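Local coordinates for DUF724 domain-containing protein 6-like (Raphanus sativus, PDB 5ZWX) that binds histone H3 carrying the H3K9me2 mark through a tandem Agenet cassette and probably links this mark to DNA methylation, as its Arabidopsis counterpart does, at residues A[78-88]-A[140-150]. Sequence-based numbering, arbitrary orientation.
Sequences RPPAPAVSERE and RFHREWVNGAW
Two CH-pi contacts between prolines and tryptophans join the proline-rich segment 78-88 to the C-terminal beta hairpin of this Agenet cassette. Pro-82 sets its CG-CD edge on one face of Trp-150, CG 3.5 Å from the centroid of the indole five-membered ring and almost on the ring normal. Pro-79 repeats the device on Trp-145: its CD stands 3.4 Å from CD2 over one face, while the opposite face rests on the Gly-148 and Ala-149 backbone of the type I' turn. A chi1 of 172°, CG anti to the backbone N, swings the Trp-145 indole until its CE3 edge meets the other face of Trp-150, which is thus held between Pro-82 and Trp-145.

Beside the indoles, the extended Arg-78 brings one face of its guanidinium against the edge of the Trp-150 indole, CZ3 standing over the guanidinium centre with the planes 79° apart, a T-shaped arrangement. Arg-78 NH1 donates to Arg-143 O at 2.8 Å, and two waters in the guanidinium plane link it onward, one to Arg-143 N, the other to Glu-144 OE1 and Trp-145 N. Arg-140 NH2 approaches Arg-78 NH2 to 3.3 Å, a like-charge pair presumably offset by Glu-21, which salt-bridges both arginines; Arg-140 NE also salt-bridges Asp-100. Farther along, Pro-82 CB covers one face of the Arg-143 guanidinium, whose NH1 binds Pro-152 O and whose NH2 forms a salt bridge to Glu-88 OE2 through a weak hydrogen bond (3.3 Å).

The linker leaves strand 77-78, paired with strand 19-22, crosses the hairpin of strands 139-146 and 149-151, and enters helix 86-90 beside Phe-141, ahead of strand 98-103.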
# COMPACT_ATOMS: atom_id res chain seq x y z
N ARG A 78 -2.85 2.34 7.20
CA ARG A 78 -4.21 1.81 7.15
C ARG A 78 -4.15 0.30 7.33
O ARG A 78 -3.06 -0.26 7.30
CB ARG A 78 -4.90 2.20 5.86
CG ARG A 78 -4.29 1.48 4.60
CD ARG A 78 -4.89 2.01 3.31
NE ARG A 78 -4.68 1.03 2.22
CZ ARG A 78 -5.29 1.10 1.03
NH1 ARG A 78 -6.13 2.09 0.77
NH2 ARG A 78 -5.07 0.16 0.12
N PRO A 79 -5.30 -0.37 7.58
CA PRO A 79 -5.17 -1.80 7.76
C PRO A 79 -4.89 -2.46 6.40
O PRO A 79 -5.08 -1.78 5.40
CB PRO A 79 -6.57 -2.22 8.32
CG PRO A 79 -7.25 -0.96 8.69
CD PRO A 79 -6.69 0.09 7.76
N PRO A 80 -4.47 -3.73 6.39
CA PRO A 80 -4.40 -4.49 5.14
C PRO A 80 -5.70 -4.39 4.36
O PRO A 80 -6.77 -4.46 4.93
CB PRO A 80 -4.18 -5.93 5.61
CG PRO A 80 -3.60 -5.80 6.96
CD PRO A 80 -4.24 -4.60 7.56
N ALA A 81 -5.59 -4.22 3.05
CA ALA A 81 -6.75 -4.15 2.19
C ALA A 81 -7.62 -5.41 2.40
O ALA A 81 -7.10 -6.49 2.69
CB ALA A 81 -6.31 -4.03 0.71
N PRO A 82 -8.93 -5.26 2.26
CA PRO A 82 -9.85 -6.39 2.49
C PRO A 82 -9.51 -7.58 1.59
O PRO A 82 -9.08 -7.37 0.45
CB PRO A 82 -11.21 -5.79 2.14
CG PRO A 82 -11.04 -4.34 2.38
CD PRO A 82 -9.66 -4.03 1.92
N ALA A 83 -9.68 -8.79 2.12
CA ALA A 83 -9.45 -10.02 1.36
C ALA A 83 -10.36 -10.06 0.13
O ALA A 83 -11.52 -9.65 0.20
CB ALA A 83 -9.70 -11.25 2.23
N VAL A 84 -9.83 -10.55 -0.98
CA VAL A 84 -10.56 -10.51 -2.23
C VAL A 84 -11.75 -11.45 -2.15
O VAL A 84 -11.60 -12.66 -1.98
CB VAL A 84 -9.68 -10.88 -3.43
CG1 VAL A 84 -10.52 -11.01 -4.69
CG2 VAL A 84 -8.59 -9.83 -3.62
N SER A 85 -12.93 -10.86 -2.25
CA SER A 85 -14.17 -11.59 -2.08
C SER A 85 -14.42 -12.57 -3.22
O SER A 85 -13.54 -12.88 -4.03
CB SER A 85 -15.34 -10.63 -1.97
OG SER A 85 -16.58 -11.30 -2.09
N GLU A 86 -15.65 -13.05 -3.29
CA GLU A 86 -15.99 -14.09 -4.24
C GLU A 86 -16.55 -13.44 -5.52
O GLU A 86 -16.34 -13.91 -6.67
CB GLU A 86 -16.93 -15.11 -3.56
CG GLU A 86 -18.28 -14.62 -3.11
CD GLU A 86 -18.33 -13.69 -1.90
OE1 GLU A 86 -17.26 -13.36 -1.36
OE2 GLU A 86 -19.45 -13.27 -1.53
N ARG A 87 -17.26 -12.33 -5.34
CA ARG A 87 -17.70 -11.57 -6.50
C ARG A 87 -16.44 -10.91 -7.11
O ARG A 87 -16.27 -10.91 -8.33
CB ARG A 87 -18.79 -10.52 -6.18
CG ARG A 87 -19.68 -10.74 -4.92
CD ARG A 87 -20.07 -12.21 -4.63
NE ARG A 87 -21.20 -12.75 -5.39
CZ ARG A 87 -21.39 -14.06 -5.56
NH1 ARG A 87 -20.52 -14.93 -5.05
NH2 ARG A 87 -22.44 -14.52 -6.25
N GLU A 88 -15.55 -10.40 -6.25
CA GLU A 88 -14.34 -9.74 -6.73
C GLU A 88 -13.41 -10.70 -7.48
O GLU A 88 -12.70 -10.26 -8.38
CB GLU A 88 -13.56 -9.08 -5.58
CG GLU A 88 -13.56 -7.56 -5.68
CD GLU A 88 -12.56 -6.88 -4.76
OE1 GLU A 88 -11.55 -7.50 -4.39
OE2 GLU A 88 -12.80 -5.70 -4.41
N ARG A 140 -4.93 -5.34 -8.01
CA ARG A 140 -6.07 -5.47 -7.10
C ARG A 140 -7.01 -4.27 -7.28
O ARG A 140 -6.59 -3.20 -7.65
CB ARG A 140 -5.59 -5.58 -5.65
CG ARG A 140 -4.92 -4.31 -5.12
CD ARG A 140 -4.37 -4.48 -3.65
NE ARG A 140 -3.85 -3.22 -3.09
CZ ARG A 140 -3.40 -3.07 -1.84
NH1 ARG A 140 -3.36 -4.11 -1.00
NH2 ARG A 140 -2.98 -1.87 -1.42
N PHE A 141 -8.30 -4.42 -7.00
CA PHE A 141 -9.18 -3.28 -7.11
C PHE A 141 -8.82 -2.35 -5.99
O PHE A 141 -8.54 -2.80 -4.88
CB PHE A 141 -10.66 -3.71 -7.06
CG PHE A 141 -11.09 -4.40 -8.30
CD1 PHE A 141 -11.31 -3.68 -9.45
CD2 PHE A 141 -11.25 -5.78 -8.33
CE1 PHE A 141 -11.70 -4.31 -10.63
CE2 PHE A 141 -11.65 -6.42 -9.49
CZ PHE A 141 -11.87 -5.68 -10.64
N HIS A 142 -8.75 -1.06 -6.30
CA HIS A 142 -8.34 -0.05 -5.33
C HIS A 142 -9.45 0.18 -4.31
O HIS A 142 -10.62 0.21 -4.67
CB HIS A 142 -8.02 1.27 -6.01
CG HIS A 142 -7.50 2.30 -5.07
ND1 HIS A 142 -6.19 2.31 -4.61
CD2 HIS A 142 -8.12 3.32 -4.43
CE1 HIS A 142 -6.02 3.31 -3.77
NE2 HIS A 142 -7.18 3.94 -3.63
N ARG A 143 -9.07 0.34 -3.05
CA ARG A 143 -10.02 0.69 -1.98
C ARG A 143 -9.44 1.79 -1.13
O ARG A 143 -8.21 1.96 -1.08
CB ARG A 143 -10.35 -0.52 -1.11
CG ARG A 143 -11.05 -1.67 -1.84
CD ARG A 143 -12.23 -2.21 -1.00
NE ARG A 143 -12.48 -3.61 -1.32
CZ ARG A 143 -13.44 -4.35 -0.78
NH1 ARG A 143 -14.25 -3.84 0.14
NH2 ARG A 143 -13.57 -5.62 -1.16
N GLU A 144 -10.30 2.54 -0.42
CA GLU A 144 -9.80 3.62 0.42
C GLU A 144 -10.26 3.36 1.83
O GLU A 144 -11.35 2.83 2.03
CB GLU A 144 -10.27 5.00 -0.05
CG GLU A 144 -9.59 5.51 -1.33
CD GLU A 144 -8.15 6.00 -1.13
OE1 GLU A 144 -7.69 6.22 0.01
OE2 GLU A 144 -7.47 6.20 -2.14
N TRP A 145 -9.40 3.66 2.79
CA TRP A 145 -9.73 3.54 4.21
C TRP A 145 -10.14 4.91 4.69
O TRP A 145 -9.33 5.81 4.81
CB TRP A 145 -8.54 2.98 4.96
CG TRP A 145 -8.65 2.99 6.42
CD1 TRP A 145 -8.04 3.85 7.28
CD2 TRP A 145 -9.41 2.08 7.21
NE1 TRP A 145 -8.39 3.53 8.59
CE2 TRP A 145 -9.21 2.43 8.56
CE3 TRP A 145 -10.21 0.97 6.91
CZ2 TRP A 145 -9.82 1.74 9.61
CZ3 TRP A 145 -10.81 0.29 7.95
CH2 TRP A 145 -10.61 0.67 9.29
N VAL A 146 -11.43 5.10 4.93
CA VAL A 146 -11.96 6.42 5.19
C VAL A 146 -12.97 6.30 6.33
O VAL A 146 -13.83 5.41 6.35
CB VAL A 146 -12.62 7.03 3.91
CG1 VAL A 146 -13.06 8.45 4.16
CG2 VAL A 146 -11.64 6.98 2.72
N ASN A 147 -12.82 7.17 7.32
CA ASN A 147 -13.72 7.17 8.47
C ASN A 147 -13.82 5.81 9.15
O ASN A 147 -14.89 5.38 9.53
CB ASN A 147 -15.11 7.60 8.03
CG ASN A 147 -15.38 9.04 8.33
OD1 ASN A 147 -16.04 9.37 9.33
ND2 ASN A 147 -14.86 9.93 7.49
N GLY A 148 -12.69 5.13 9.28
CA GLY A 148 -12.66 3.85 9.95
C GLY A 148 -13.33 2.73 9.21
O GLY A 148 -13.68 1.72 9.82
N ALA A 149 -13.51 2.87 7.89
CA ALA A 149 -14.15 1.81 7.11
C ALA A 149 -13.69 1.87 5.67
O ALA A 149 -13.19 2.89 5.25
CB ALA A 149 -15.67 1.90 7.19
N TRP A 150 -13.89 0.79 4.91
CA TRP A 150 -13.40 0.74 3.53
C TRP A 150 -14.43 1.30 2.54
O TRP A 150 -15.65 1.17 2.76
CB TRP A 150 -13.01 -0.69 3.15
CG TRP A 150 -11.82 -1.21 3.89
CD1 TRP A 150 -11.82 -2.01 4.99
CD2 TRP A 150 -10.44 -0.93 3.59
NE1 TRP A 150 -10.52 -2.26 5.39
CE2 TRP A 150 -9.66 -1.61 4.55
CE3 TRP A 150 -9.80 -0.18 2.60
CZ2 TRP A 150 -8.26 -1.56 4.55
CZ3 TRP A 150 -8.40 -0.13 2.60
CH2 TRP A 150 -7.66 -0.82 3.56
O HOH W 1 -6.24 -0.48 -2.31
O HOH W 2 -6.85 4.71 2.00
O HOH W 3 -9.05 -6.85 -5.51